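Local coordinates for tyrocidine synthetase 3 (PDB 2JGP), which probably catalyses peptide-bond formation between carrier-bound substrates in nonribosomal tyrocidine synthesis, pairing a peptidyl carrier domain with a condensation domain, at residues E273-W276 with L277-A281; A257-Q260 with Q261-Q265; V332-A335 with A336-L340; T179-E182 with A183-L186. All coordinates share one frame; numbering follows the deposited sequence.

Contact 1: E273-W276 with L277-A281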
ATOM      1  N   GLU A 273       4.309 -15.617  -9.211  1.00 48.12           N
ATOM      2  CA  GLU A 273       5.335 -15.062 -10.091  1.00 48.46           C
ATOM      3  C   GLU A 273       4.924 -15.120 -11.558  1.00 48.47           C
ATOM      4  O   GLU A 273       5.051 -14.125 -12.277  1.00 48.48           O
ATOM      5  CB  GLU A 273       6.647 -15.824  -9.903  1.00 48.72           C
ATOM      6  CG  GLU A 273       7.757 -15.420 -10.867  1.00 49.38           C
ATOM      7  CD  GLU A 273       9.062 -16.115 -10.560  1.00 49.89           C
ATOM      8  OE1 GLU A 273       9.992 -15.435 -10.084  1.00 51.84           O
ATOM      9  OE2 GLU A 273       9.147 -17.342 -10.791  1.00 49.71           O
ATOM     10  N   ALA A 274       4.446 -16.289 -11.990  1.00 48.84           N
ATOM     11  CA  ALA A 274       4.106 -16.545 -13.392  1.00 48.94           C
ATOM     12  C   ALA A 274       3.147 -15.510 -13.950  1.00 49.19           C
ATOM     13  O   ALA A 274       3.298 -15.078 -15.096  1.00 48.65           O
ATOM     14  CB  ALA A 274       3.515 -17.934 -13.551  1.00 48.90           C
ATOM     15  N   TYR A 275       2.167 -15.108 -13.139  1.00 49.58           N
ATOM     16  CA  TYR A 275       1.222 -14.075 -13.549  1.00 50.06           C
ATOM     17  C   TYR A 275       1.940 -12.796 -13.984  1.00 50.27           C
ATOM     18  O   TYR A 275       1.629 -12.230 -15.031  1.00 50.53           O
ATOM     19  CB  TYR A 275       0.211 -13.751 -12.438  1.00 50.35           C
ATOM     20  CG  TYR A 275      -0.636 -12.559 -12.805  1.00 50.43           C
ATOM     21  CD1 TYR A 275      -1.751 -12.699 -13.629  1.00 51.10           C
ATOM     22  CD2 TYR A 275      -0.287 -11.278 -12.383  1.00 51.18           C
ATOM     23  CE1 TYR A 275      -2.507 -11.604 -13.991  1.00 52.09           C
ATOM     24  CE2 TYR A 275      -1.033 -10.180 -12.747  1.00 51.50           C
ATOM     25  CZ  TYR A 275      -2.141 -10.343 -13.544  1.00 51.82           C
ATOM     26  OH  TYR A 275      -2.874  -9.239 -13.904  1.00 54.06           O
ATOM     27  N   TRP A 276       2.904 -12.354 -13.179  1.00 50.28           N
ATOM     28  CA  TRP A 276       3.610 -11.106 -13.431  1.00 50.43           C
ATOM     29  C   TRP A 276       4.588 -11.213 -14.595  1.00 50.79           C
ATOM     30  O   TRP A 276       4.733 -10.271 -15.375  1.00 50.66           O
ATOM     31  CB  TRP A 276       4.329 -10.647 -12.163  1.00 50.53           C
ATOM     32  CG  TRP A 276       3.356 -10.254 -11.099  1.00 50.03           C
ATOM     33  CD1 TRP A 276       3.078 -10.932  -9.956  1.00 50.72           C
ATOM     34  CD2 TRP A 276       2.489  -9.117 -11.115  1.00 50.87           C
ATOM     35  NE1 TRP A 276       2.105 -10.275  -9.240  1.00 50.11           N
ATOM     36  CE2 TRP A 276       1.724  -9.157  -9.929  1.00 50.45           C
ATOM     37  CE3 TRP A 276       2.288  -8.062 -12.012  1.00 50.38           C
ATOM     38  CZ2 TRP A 276       0.775  -8.181  -9.614  1.00 51.25           C
ATOM     39  CZ3 TRP A 276       1.357  -7.087 -11.697  1.00 50.91           C
ATOM     40  CH2 TRP A 276       0.608  -7.156 -10.503  1.00 50.70           C
ATOM     41  N   LEU A 277       5.243 -12.362 -14.719  1.00 51.55           N
ATOM     42  CA  LEU A 277       6.178 -12.585 -15.820  1.00 51.81           C
ATOM     43  C   LEU A 277       5.431 -12.601 -17.152  1.00 52.57           C
ATOM     44  O   LEU A 277       5.905 -12.031 -18.133  1.00 52.69           O
ATOM     45  CB  LEU A 277       6.971 -13.877 -15.609  1.00 51.83           C
ATOM     46  CG  LEU A 277       7.827 -13.917 -14.338  1.00 51.42           C
ATOM     47  CD1 LEU A 277       8.718 -15.147 -14.334  1.00 51.29           C
ATOM     48  CD2 LEU A 277       8.657 -12.644 -14.178  1.00 51.22           C
ATOM     49  N   GLN A 278       4.263 -13.240 -17.173  1.00 53.25           N
ATOM     50  CA  GLN A 278       3.379 -13.237 -18.346  1.00 53.77           C
ATOM     51  C   GLN A 278       2.924 -11.820 -18.679  1.00 54.01           C
ATOM     52  O   GLN A 278       3.009 -11.391 -19.829  1.00 53.73           O
ATOM     53  CB  GLN A 278       2.142 -14.113 -18.092  1.00 54.07           C
ATOM     54  CG  GLN A 278       2.416 -15.612 -18.097  1.00 55.50           C
ATOM     55  CD  GLN A 278       1.362 -16.439 -17.352  1.00 56.83           C
ATOM     56  OE1 GLN A 278       1.556 -17.630 -17.127  1.00 58.17           O
ATOM     57  NE2 GLN A 278       0.257 -15.805 -16.958  1.00 57.98           N
ATOM     58  N   THR A 279       2.436 -11.100 -17.667  1.00 54.19           N
ATOM     59  CA  THR A 279       1.935  -9.737 -17.840  1.00 54.57           C
ATOM     60  C   THR A 279       2.952  -8.806 -18.516  1.00 55.06           C
ATOM     61  O   THR A 279       2.567  -7.952 -19.317  1.00 54.75           O
ATOM     62  CB  THR A 279       1.483  -9.121 -16.485  1.00 54.55           C
ATOM     63  OG1 THR A 279       0.362  -9.854 -15.972  1.00 54.11           O
ATOM     64  CG2 THR A 279       1.091  -7.651 -16.642  1.00 54.40           C
ATOM     65  N   PHE A 280       4.236  -8.982 -18.205  1.00 55.76           N
ATOM     66  CA  PHE A 280       5.298  -8.129 -18.755  1.00 56.46           C
ATOM     67  C   PHE A 280       6.271  -8.897 -19.661  1.00 57.24           C
ATOM     68  O   PHE A 280       7.451  -8.554 -19.750  1.00 57.40           O
ATOM     69  CB  PHE A 280       6.056  -7.443 -17.610  1.00 56.44           C
ATOM     70  CG  PHE A 280       5.193  -6.551 -16.768  1.00 56.09           C
ATOM     71  CD1 PHE A 280       4.832  -6.914 -15.481  1.00 56.14           C
ATOM     72  CD2 PHE A 280       4.722  -5.349 -17.275  1.00 56.33           C
ATOM     73  CE1 PHE A 280       4.029  -6.088 -14.710  1.00 56.03           C
ATOM     74  CE2 PHE A 280       3.916  -4.524 -16.513  1.00 55.79           C
ATOM     75  CZ  PHE A 280       3.568  -4.893 -15.230  1.00 56.06           C
ATOM     76  N   ALA A 281       5.767  -9.920 -20.346  1.00 58.28           N
ATOM     77  CA  ALA A 281       6.596 -10.776 -21.197  1.00 59.30           C
ATOM     78  C   ALA A 281       6.974 -10.098 -22.516  1.00 60.31           C
ATOM     79  O   ALA A 281       8.057 -10.335 -23.060  1.00 60.47           O
ATOM     80  CB  ALA A 281       5.882 -12.087 -21.470  1.00 59.28           C
TER
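Y275 O accepts two hydrogen bonds from T279 at the C-terminal end of helix 267-279. The backbone T279 N reaches it at 3.0 Å and the hydroxyl T279 OG1 at 2.9 Å, from opposite faces of the carbonyl plane. The hydroxyl stands beside its own backbone N (chi1 -65°), which turns it back over the preceding turn. The last i to i+4 bond of the segment, from F280 N to W276 O at 3.1 Å, is more bent than those before it, and F280 is the first residue to leave helical backbone angles.

Among the aromatic groups, T279 OG1 also lies above one face of the Y275 ring, toward its rim and 3.5 Å from CZ. Y275 CD2 in turn sits over the centre of the W276 indole. W276 and F280 point the same way, and F280 CE1 meets the edge of the indole at CE3 (3.8 Å). T279 CG2 covers one face of F280.

The aliphatic contact is L277 CD1 against E273 CG, 3.6 Å apart, with the extended glutamate chain crossing the leucine obliquely.

W276 NE1 bonds to H404 O, and H404 stacks on Y275, which also touches the sodium ligand D400 of helix 387-403. W276 and F280 rest on strand 373-379, while E273 and L277 pack against helix 409-415.

Contact 2: A257-Q260 with Q261-Q265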
ATOM      1  N   ALA A 257       7.738 -12.900   8.088  1.00 59.88           N
ATOM      2  CA  ALA A 257       9.023 -13.057   7.384  1.00 59.66           C
ATOM      3  C   ALA A 257       9.430 -14.522   7.174  1.00 59.23           C
ATOM      4  O   ALA A 257       9.892 -14.906   6.089  1.00 58.75           O
ATOM      5  CB  ALA A 257      10.133 -12.290   8.116  1.00 59.59           C
ATOM      6  N   VAL A 258       9.250 -15.341   8.204  1.00 59.24           N
ATOM      7  CA  VAL A 258       9.522 -16.771   8.087  1.00 59.29           C
ATOM      8  C   VAL A 258       8.585 -17.397   7.057  1.00 59.22           C
ATOM      9  O   VAL A 258       9.022 -18.184   6.218  1.00 58.95           O
ATOM     10  CB  VAL A 258       9.395 -17.502   9.439  1.00 59.09           C
ATOM     11  CG1 VAL A 258       9.498 -19.010   9.239  1.00 59.23           C
ATOM     12  CG2 VAL A 258      10.485 -17.023  10.399  1.00 59.15           C
ATOM     13  N   TRP A 259       7.301 -17.042   7.113  1.00 59.78           N
ATOM     14  CA  TRP A 259       6.339 -17.527   6.121  1.00 60.10           C
ATOM     15  C   TRP A 259       6.759 -17.141   4.706  1.00 60.00           C
ATOM     16  O   TRP A 259       6.745 -17.973   3.804  1.00 59.81           O
ATOM     17  CB  TRP A 259       4.908 -17.016   6.387  1.00 60.51           C
ATOM     18  CG  TRP A 259       4.037 -17.242   5.190  1.00 60.13           C
ATOM     19  CD1 TRP A 259       3.413 -18.400   4.840  1.00 60.42           C
ATOM     20  CD2 TRP A 259       3.769 -16.308   4.134  1.00 61.35           C
ATOM     21  NE1 TRP A 259       2.751 -18.242   3.647  1.00 60.42           N
ATOM     22  CE2 TRP A 259       2.952 -16.968   3.190  1.00 61.33           C
ATOM     23  CE3 TRP A 259       4.133 -14.973   3.900  1.00 61.85           C
ATOM     24  CZ2 TRP A 259       2.491 -16.340   2.032  1.00 61.79           C
ATOM     25  CZ3 TRP A 259       3.672 -14.349   2.747  1.00 61.00           C
ATOM     26  CH2 TRP A 259       2.861 -15.031   1.831  1.00 61.25           C
ATOM     27  N   GLN A 260       7.139 -15.882   4.506  1.00 60.48           N
ATOM     28  CA  GLN A 260       7.496 -15.421   3.168  1.00 60.68           C
ATOM     29  C   GLN A 260       8.665 -16.239   2.605  1.00 61.17           C
ATOM     30  O   GLN A 260       8.663 -16.611   1.427  1.00 60.72           O
ATOM     31  CB  GLN A 260       7.816 -13.925   3.177  1.00 60.76           C
ATOM     32  CG  GLN A 260       7.875 -13.287   1.800  1.00 60.40           C
ATOM     33  CD  GLN A 260       8.414 -11.880   1.865  1.00 61.57           C
ATOM     34  OE1 GLN A 260       9.533 -11.670   2.328  1.00 60.58           O
ATOM     35  NE2 GLN A 260       7.619 -10.903   1.415  1.00 59.92           N
ATOM     36  N   GLN A 261       9.648 -16.550   3.450  1.00 61.68           N
ATOM     37  CA  GLN A 261      10.784 -17.377   3.015  1.00 62.49           C
ATOM     38  C   GLN A 261      10.352 -18.800   2.643  1.00 62.62           C
ATOM     39  O   GLN A 261      10.742 -19.317   1.598  1.00 62.68           O
ATOM     40  CB  GLN A 261      11.860 -17.437   4.094  1.00 63.12           C
ATOM     41  CG  GLN A 261      13.104 -18.198   3.666  1.00 64.61           C
ATOM     42  CD  GLN A 261      14.128 -18.280   4.765  1.00 67.90           C
ATOM     43  OE1 GLN A 261      13.855 -18.812   5.843  1.00 69.86           O
ATOM     44  NE2 GLN A 261      15.321 -17.763   4.498  1.00 68.72           N
ATOM     45  N   GLU A 262       9.556 -19.430   3.501  1.00 62.76           N
ATOM     46  CA  GLU A 262       9.016 -20.760   3.214  1.00 63.42           C
ATOM     47  C   GLU A 262       8.191 -20.745   1.938  1.00 63.10           C
ATOM     48  O   GLU A 262       8.356 -21.604   1.072  1.00 62.63           O
ATOM     49  CB  GLU A 262       8.142 -21.252   4.368  1.00 63.81           C
ATOM     50  CG  GLU A 262       8.918 -21.570   5.636  1.00 66.19           C
ATOM     51  CD  GLU A 262       8.019 -21.784   6.841  1.00 68.96           C
ATOM     52  OE1 GLU A 262       8.519 -22.309   7.856  1.00 71.17           O
ATOM     53  OE2 GLU A 262       6.820 -21.423   6.778  1.00 71.21           O
ATOM     54  N   PHE A 263       7.309 -19.749   1.833  1.00 62.96           N
ATOM     55  CA  PHE A 263       6.412 -19.618   0.693  1.00 63.10           C
ATOM     56  C   PHE A 263       7.172 -19.512  -0.626  1.00 63.59           C
ATOM     57  O   PHE A 263       6.725 -20.040  -1.645  1.00 63.41           O
ATOM     58  CB  PHE A 263       5.514 -18.394   0.872  1.00 62.99           C
ATOM     59  CG  PHE A 263       4.498 -18.232  -0.210  1.00 62.21           C
ATOM     60  CD1 PHE A 263       3.425 -19.111  -0.306  1.00 62.37           C
ATOM     61  CD2 PHE A 263       4.608 -17.204  -1.135  1.00 61.41           C
ATOM     62  CE1 PHE A 263       2.490 -18.969  -1.305  1.00 62.30           C
ATOM     63  CE2 PHE A 263       3.670 -17.058  -2.136  1.00 61.70           C
ATOM     64  CZ  PHE A 263       2.607 -17.940  -2.217  1.00 61.99           C
ATOM     65  N   SER A 264       8.327 -18.848  -0.591  1.00 64.02           N
ATOM     66  CA  SER A 264       9.135 -18.627  -1.787  1.00 64.70           C
ATOM     67  C   SER A 264       9.537 -19.923  -2.499  1.00 65.00           C
ATOM     68  O   SER A 264       9.847 -19.898  -3.692  1.00 65.51           O
ATOM     69  CB  SER A 264      10.393 -17.828  -1.438  1.00 64.85           C
ATOM     70  OG  SER A 264      11.339 -18.651  -0.776  1.00 65.27           O
ATOM     71  N   GLN A 265       9.528 -21.042  -1.770  1.00 65.23           N
ATOM     72  CA  GLN A 265       9.885 -22.356  -2.319  1.00 65.39           C
ATOM     73  C   GLN A 265       8.685 -23.186  -2.786  1.00 64.51           C
ATOM     74  O   GLN A 265       8.842 -24.353  -3.138  1.00 64.07           O
ATOM     75  CB  GLN A 265      10.673 -23.165  -1.273  1.00 66.10           C
ATOM     76  CG  GLN A 265      12.185 -22.991  -1.349  1.00 68.57           C
ATOM     77  CD  GLN A 265      12.644 -21.615  -0.948  1.00 71.88           C
ATOM     78  OE1 GLN A 265      13.469 -21.001  -1.632  1.00 74.14           O
ATOM     79  NE2 GLN A 265      12.124 -21.114   0.172  1.00 74.42           N
TER
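The main chain from A257 to S264 keeps the i to i+4 bonding of an alpha-helix: F263 N to W259 O is 2.7 Å, whereas the bond from S264 N to Q260 O is bent to 140°. This is the last part of helix 253-263 in the condensation domain.

Its main side-chain feature is an offset aromatic stack one turn apart. W259 and F263 lie side by side and point the same way. The six-membered ring of W259 and the F263 ring have centroids 4.8 Å apart and planes inclined by 24°, with W259 CZ2 lying over the phenyl face near its rim, 3.6 Å from F263 CG. Both residues hold CG opposite the backbone N (chi1 166° for W259), which sends the two rings along the same flank of the helix. F263 CB adds a CH-pi contact over the five-membered ring of W259, near NE1 and CE2. The indole is further held by W259 NE1, bonded to V85 O. F263 meets the ring of F86 and touches A268 and Q272 of the next helix, 267-279.

On another flank, the V258 and E262 side chains cross, with V258 CG1 3.7 Å from E262 OE1. Q260 OE1 bonds to S101 N, linking the helix to the start of helix 101-113. Farther along, S264 turns its hydroxyl back on the preceding turn, with S264 OG donating to Q261 O in an unusually short bond of 2.5 Å.

Contact 3: V332-A335 with A336-L340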
ATOM      1  N   VAL A 332     -12.466   3.189 -10.670  1.00 56.28           N
ATOM      2  CA  VAL A 332     -12.973   4.226 -11.569  1.00 55.53           C
ATOM      3  C   VAL A 332     -11.914   5.317 -11.738  1.00 55.52           C
ATOM      4  O   VAL A 332     -11.570   5.703 -12.855  1.00 54.85           O
ATOM      5  CB  VAL A 332     -14.280   4.842 -11.021  1.00 55.75           C
ATOM      6  CG1 VAL A 332     -14.674   6.096 -11.816  1.00 55.50           C
ATOM      7  CG2 VAL A 332     -15.413   3.801 -11.032  1.00 54.82           C
ATOM      8  N   LEU A 333     -11.380   5.783 -10.614  1.00 55.37           N
ATOM      9  CA  LEU A 333     -10.338   6.815 -10.615  1.00 55.21           C
ATOM     10  C   LEU A 333      -9.044   6.347 -11.292  1.00 55.22           C
ATOM     11  O   LEU A 333      -8.419   7.105 -12.042  1.00 55.10           O
ATOM     12  CB  LEU A 333     -10.047   7.269  -9.191  1.00 55.06           C
ATOM     13  CG  LEU A 333     -11.203   7.894  -8.420  1.00 54.99           C
ATOM     14  CD1 LEU A 333     -10.786   8.150  -6.983  1.00 54.55           C
ATOM     15  CD2 LEU A 333     -11.679   9.171  -9.089  1.00 55.75           C
ATOM     16  N   LEU A 334      -8.635   5.107 -11.027  1.00 55.52           N
ATOM     17  CA  LEU A 334      -7.462   4.549 -11.698  1.00 55.74           C
ATOM     18  C   LEU A 334      -7.691   4.491 -13.200  1.00 55.69           C
ATOM     19  O   LEU A 334      -6.794   4.797 -13.990  1.00 55.73           O
ATOM     20  CB  LEU A 334      -7.131   3.148 -11.164  1.00 56.12           C
ATOM     21  CG  LEU A 334      -5.961   2.418 -11.838  1.00 56.47           C
ATOM     22  CD1 LEU A 334      -4.663   3.244 -11.761  1.00 57.15           C
ATOM     23  CD2 LEU A 334      -5.783   1.041 -11.208  1.00 57.06           C
ATOM     24  N   ALA A 335      -8.896   4.082 -13.591  1.00 55.88           N
ATOM     25  CA  ALA A 335      -9.278   4.046 -14.991  1.00 55.91           C
ATOM     26  C   ALA A 335      -9.199   5.446 -15.605  1.00 55.96           C
ATOM     27  O   ALA A 335      -8.611   5.625 -16.667  1.00 56.60           O
ATOM     28  CB  ALA A 335     -10.690   3.468 -15.139  1.00 55.59           C
ATOM     29  N   ALA A 336      -9.780   6.434 -14.925  1.00 56.05           N
ATOM     30  CA  ALA A 336      -9.746   7.826 -15.387  1.00 56.35           C
ATOM     31  C   ALA A 336      -8.311   8.351 -15.454  1.00 56.37           C
ATOM     32  O   ALA A 336      -7.956   9.122 -16.345  1.00 56.83           O
ATOM     33  CB  ALA A 336     -10.589   8.718 -14.471  1.00 56.14           C
ATOM     34  N   TYR A 337      -7.487   7.926 -14.505  1.00 56.69           N
ATOM     35  CA  TYR A 337      -6.095   8.340 -14.485  1.00 56.69           C
ATOM     36  C   TYR A 337      -5.356   7.773 -15.699  1.00 56.72           C
ATOM     37  O   TYR A 337      -4.599   8.490 -16.353  1.00 57.23           O
ATOM     38  CB  TYR A 337      -5.436   7.929 -13.167  1.00 56.97           C
ATOM     39  CG  TYR A 337      -4.013   8.406 -13.025  1.00 56.77           C
ATOM     40  CD1 TYR A 337      -3.704   9.762 -13.093  1.00 56.99           C
ATOM     41  CD2 TYR A 337      -2.975   7.505 -12.811  1.00 57.19           C
ATOM     42  CE1 TYR A 337      -2.392  10.206 -12.964  1.00 56.96           C
ATOM     43  CE2 TYR A 337      -1.660   7.943 -12.682  1.00 57.40           C
ATOM     44  CZ  TYR A 337      -1.380   9.294 -12.753  1.00 57.04           C
ATOM     45  OH  TYR A 337      -0.080   9.735 -12.631  1.00 58.15           O
ATOM     46  N   ASN A 338      -5.601   6.505 -16.025  1.00 56.60           N
ATOM     47  CA  ASN A 338      -5.020   5.908 -17.234  1.00 56.84           C
ATOM     48  C   ASN A 338      -5.379   6.635 -18.538  1.00 56.94           C
ATOM     49  O   ASN A 338      -4.529   6.784 -19.423  1.00 56.70           O
ATOM     50  CB  ASN A 338      -5.391   4.432 -17.361  1.00 56.74           C
ATOM     51  CG  ASN A 338      -4.455   3.532 -16.595  1.00 56.49           C
ATOM     52  OD1 ASN A 338      -3.543   2.938 -17.174  1.00 56.95           O
ATOM     53  ND2 ASN A 338      -4.669   3.426 -15.294  1.00 55.07           N
ATOM     54  N   VAL A 339      -6.628   7.079 -18.671  1.00 57.31           N
ATOM     55  CA  VAL A 339      -7.016   7.842 -19.871  1.00 57.77           C
ATOM     56  C   VAL A 339      -6.364   9.238 -19.887  1.00 57.70           C
ATOM     57  O   VAL A 339      -5.976   9.727 -20.948  1.00 57.79           O
ATOM     58  CB  VAL A 339      -8.563   7.896 -20.126  1.00 58.19           C
ATOM     59  CG1 VAL A 339      -9.376   7.549 -18.893  1.00 59.39           C
ATOM     60  CG2 VAL A 339      -8.994   9.242 -20.729  1.00 57.72           C
ATOM     61  N   LEU A 340      -6.212   9.844 -18.710  1.00 57.52           N
ATOM     62  CA  LEU A 340      -5.492  11.114 -18.567  1.00 57.61           C
ATOM     63  C   LEU A 340      -4.065  10.982 -19.101  1.00 57.22           C
ATOM     64  O   LEU A 340      -3.630  11.771 -19.944  1.00 57.09           O
ATOM     65  CB  LEU A 340      -5.451  11.538 -17.096  1.00 57.77           C
ATOM     66  CG  LEU A 340      -5.286  13.016 -16.694  1.00 59.17           C
ATOM     67  CD1 LEU A 340      -4.349  13.135 -15.508  1.00 58.47           C
ATOM     68  CD2 LEU A 340      -4.845  13.931 -17.813  1.00 59.86           C
TER
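The carboxamide of N338 lies edge-on to L334 O: the carbonyl oxygen sits in the amide plane, and N338 ND2 reaches it at 2.8 Å with an almost straight N-H (176°). L334 CD1 approaches the same nitrogen at 3.5 Å. The other flat group, the Y337 phenol, leads away from the preceding turn; it meets the ring of F467, and its OH bonds to T430 OG1.

All this belongs to the buried alpha-helix 329-345 of the condensation domain, within its acyltransferase-like fold. Between V332 and V339 the main chain follows the i to i+4 pattern, as in A336 N to V332 O at 2.8 Å. L334 O takes a second bond, from N338 N at 2.9 Å, so one carbonyl receives both the backbone and the side-chain N-H of one residue. The side-chain donor stands 44° out of the carbonyl plane, and the two donors come from opposite faces. The buried amide nitrogen therefore has a partner within its own helix, and the bond would fix the amide's rotation.

L334 and N338 lie side by side and both touch V352 of strand 350-356. A335 faces F387 and L391 of helix 387-403, V332 packs on helix 312-325, and A336 meets F499 of helix 489-508. The small A336 CB lies 3.6 Å from both V332 O and L333 O.

Contact 4: T179-E182 with A183-L186. Unlike the reference sequence in segment 179-182: E181 (reference Gln).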
ATOM      1  N   THR A 179      12.815  27.625  21.751  1.00 67.61           N
ATOM      2  CA  THR A 179      11.836  28.518  21.133  1.00 68.31           C
ATOM      3  C   THR A 179      11.085  27.760  20.042  1.00 68.68           C
ATOM      4  O   THR A 179      11.583  26.758  19.524  1.00 68.68           O
ATOM      5  CB  THR A 179      12.521  29.756  20.516  1.00 68.31           C
ATOM      6  OG1 THR A 179      13.156  30.519  21.553  1.00 69.20           O
ATOM      7  CG2 THR A 179      11.510  30.646  19.795  1.00 68.81           C
ATOM      8  N   GLU A 180       9.883  28.220  19.702  1.00 69.20           N
ATOM      9  CA  GLU A 180       9.127  27.610  18.607  1.00 69.64           C
ATOM     10  C   GLU A 180       9.922  27.646  17.302  1.00 69.99           C
ATOM     11  O   GLU A 180      10.020  26.636  16.600  1.00 69.67           O
ATOM     12  CB  GLU A 180       7.770  28.295  18.417  1.00 69.77           C
ATOM     13  CG  GLU A 180       6.860  27.564  17.443  1.00 70.31           C
ATOM     14  CD  GLU A 180       5.520  28.234  17.245  1.00 70.92           C
ATOM     15  OE1 GLU A 180       5.220  29.222  17.946  1.00 72.58           O
ATOM     16  OE2 GLU A 180       4.754  27.762  16.385  1.00 72.15           O
ATOM     17  N   GLU A 181      10.497  28.806  16.987  1.00 70.43           N
ATOM     18  CA  GLU A 181      11.301  28.960  15.771  1.00 70.90           C
ATOM     19  C   GLU A 181      12.545  28.065  15.795  1.00 71.02           C
ATOM     20  O   GLU A 181      12.919  27.499  14.770  1.00 71.16           O
ATOM     21  CB  GLU A 181      11.707  30.426  15.557  1.00 71.08           C
ATOM     22  CG  GLU A 181      12.045  30.764  14.106  1.00 71.76           C
ATOM     23  CD  GLU A 181      10.831  30.694  13.192  1.00 72.73           C
ATOM     24  OE1 GLU A 181       9.882  31.481  13.405  1.00 73.54           O
ATOM     25  OE2 GLU A 181      10.821  29.855  12.265  1.00 73.37           O
ATOM     26  N   GLU A 182      13.176  27.934  16.961  1.00 71.18           N
ATOM     27  CA  GLU A 182      14.286  26.990  17.132  1.00 71.41           C
ATOM     28  C   GLU A 182      13.827  25.547  16.902  1.00 71.63           C
ATOM     29  O   GLU A 182      14.561  24.738  16.332  1.00 71.70           O
ATOM     30  CB  GLU A 182      14.906  27.122  18.526  1.00 71.37           C
ATOM     31  CG  GLU A 182      15.655  28.426  18.754  1.00 71.41           C
ATOM     32  CD  GLU A 182      16.181  28.571  20.174  1.00 71.41           C
ATOM     33  OE1 GLU A 182      15.696  27.853  21.078  1.00 71.04           O
ATOM     34  OE2 GLU A 182      17.087  29.410  20.385  1.00 71.23           O
ATOM     35  N   ALA A 183      12.612  25.226  17.346  1.00 71.86           N
ATOM     36  CA  ALA A 183      12.048  23.896  17.136  1.00 72.02           C
ATOM     37  C   ALA A 183      11.910  23.576  15.645  1.00 72.33           C
ATOM     38  O   ALA A 183      12.151  22.444  15.229  1.00 71.95           O
ATOM     39  CB  ALA A 183      10.699  23.765  17.837  1.00 71.88           C
ATOM     40  N   ARG A 184      11.535  24.578  14.851  1.00 72.78           N
ATOM     41  CA  ARG A 184      11.364  24.400  13.408  1.00 73.29           C
ATOM     42  C   ARG A 184      12.646  23.971  12.692  1.00 73.43           C
ATOM     43  O   ARG A 184      12.590  23.147  11.780  1.00 73.32           O
ATOM     44  CB  ARG A 184      10.807  25.673  12.759  1.00 73.43           C
ATOM     45  CG  ARG A 184       9.351  25.943  13.091  1.00 74.43           C
ATOM     46  CD  ARG A 184       8.716  26.903  12.095  1.00 75.62           C
ATOM     47  NE  ARG A 184       7.285  27.074  12.345  1.00 76.41           N
ATOM     48  CZ  ARG A 184       6.754  27.881  13.263  1.00 77.43           C
ATOM     49  NH1 ARG A 184       7.525  28.629  14.054  1.00 77.84           N
ATOM     50  NH2 ARG A 184       5.433  27.942  13.392  1.00 77.85           N
ATOM     51  N   GLU A 185      13.791  24.519  13.099  1.00 73.63           N
ATOM     52  CA  GLU A 185      15.071  24.126  12.493  1.00 73.94           C
ATOM     53  C   GLU A 185      15.557  22.802  13.086  1.00 73.64           C
ATOM     54  O   GLU A 185      16.061  21.942  12.359  1.00 73.65           O
ATOM     55  CB  GLU A 185      16.147  25.203  12.683  1.00 74.33           C
ATOM     56  CG  GLU A 185      17.100  25.453  11.471  1.00 75.87           C
ATOM     57  CD  GLU A 185      17.063  24.379  10.376  1.00 77.44           C
ATOM     58  OE1 GLU A 185      16.557  24.691   9.274  1.00 78.74           O
ATOM     59  OE2 GLU A 185      17.539  23.238  10.598  1.00 78.07           O
ATOM     60  N   LEU A 186      15.408  22.638  14.399  1.00 73.08           N
ATOM     61  CA  LEU A 186      15.817  21.391  15.057  1.00 72.56           C
ATOM     62  C   LEU A 186      15.191  20.169  14.411  1.00 72.00           C
ATOM     63  O   LEU A 186      15.887  19.201  14.112  1.00 72.08           O
ATOM     64  CB  LEU A 186      15.461  21.395  16.546  1.00 72.56           C
ATOM     65  CG  LEU A 186      16.551  21.807  17.527  1.00 72.75           C
ATOM     66  CD1 LEU A 186      16.043  21.583  18.941  1.00 73.96           C
ATOM     67  CD2 LEU A 186      17.842  21.038  17.304  1.00 72.41           C
TER
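E182 O receives the amide L186 N at 3.0 Å in a nearly straight helical bond (167°), and E185 N adds a weak second one. Earlier in the first turn, A183 N bonds to T179 O at 2.9 Å. T179 occupies the N-cap position, yet its side chain makes no capping bond; its backbone T179 N instead donates to E182 OE1 at 3.0 Å, meeting that oxygen from above the carboxylate plane.

R184 carries the side-chain contact as the centre of a salt-bridge network. E180 OE2 pairs with R184 NH2 at 3.1 Å, the carboxylate and guanidinium planes being 26° apart. E181 OE1 makes a long salt bridge of 3.8 Å to R184 NH1. E181 bends at its second torsion (chi2 67°), which brings the carboxylate across the arginine chain, with E181 OE2 near R184 CD. The other oxygen of the first glutamate, E180 OE1, bridges to R213.

Helix 180-189 is the crossover of a beta-alpha-beta unit between parallel strands 174-177 and 202-210. Its inner side rests on the sheet, with A183 on L207 and I209 and E180 on I209.

All four contacts are local, between residues about one turn apart along helices of the condensation domain. Along the chain the order is contact 4, contact 2, contact 1, contact 3. Contacts 2 and 1 lie on the consecutive helices 253-263 and 267-279, with centres 20 Å apart and nearest atoms about 7 Å apart. Contact 3 is centred 23 Å from contact 1; both its helix, 329-345, and helix 267-279 pack against helix 387-403. Contact 4 is remote, 42 to 51 Å between centres, at the edge of the five-stranded sheet. The set thus samples the outlying crossover helix, contact 1 near the sodium site with contact 2 on the preceding helix, and the buried core of this acyltransferase-like domain.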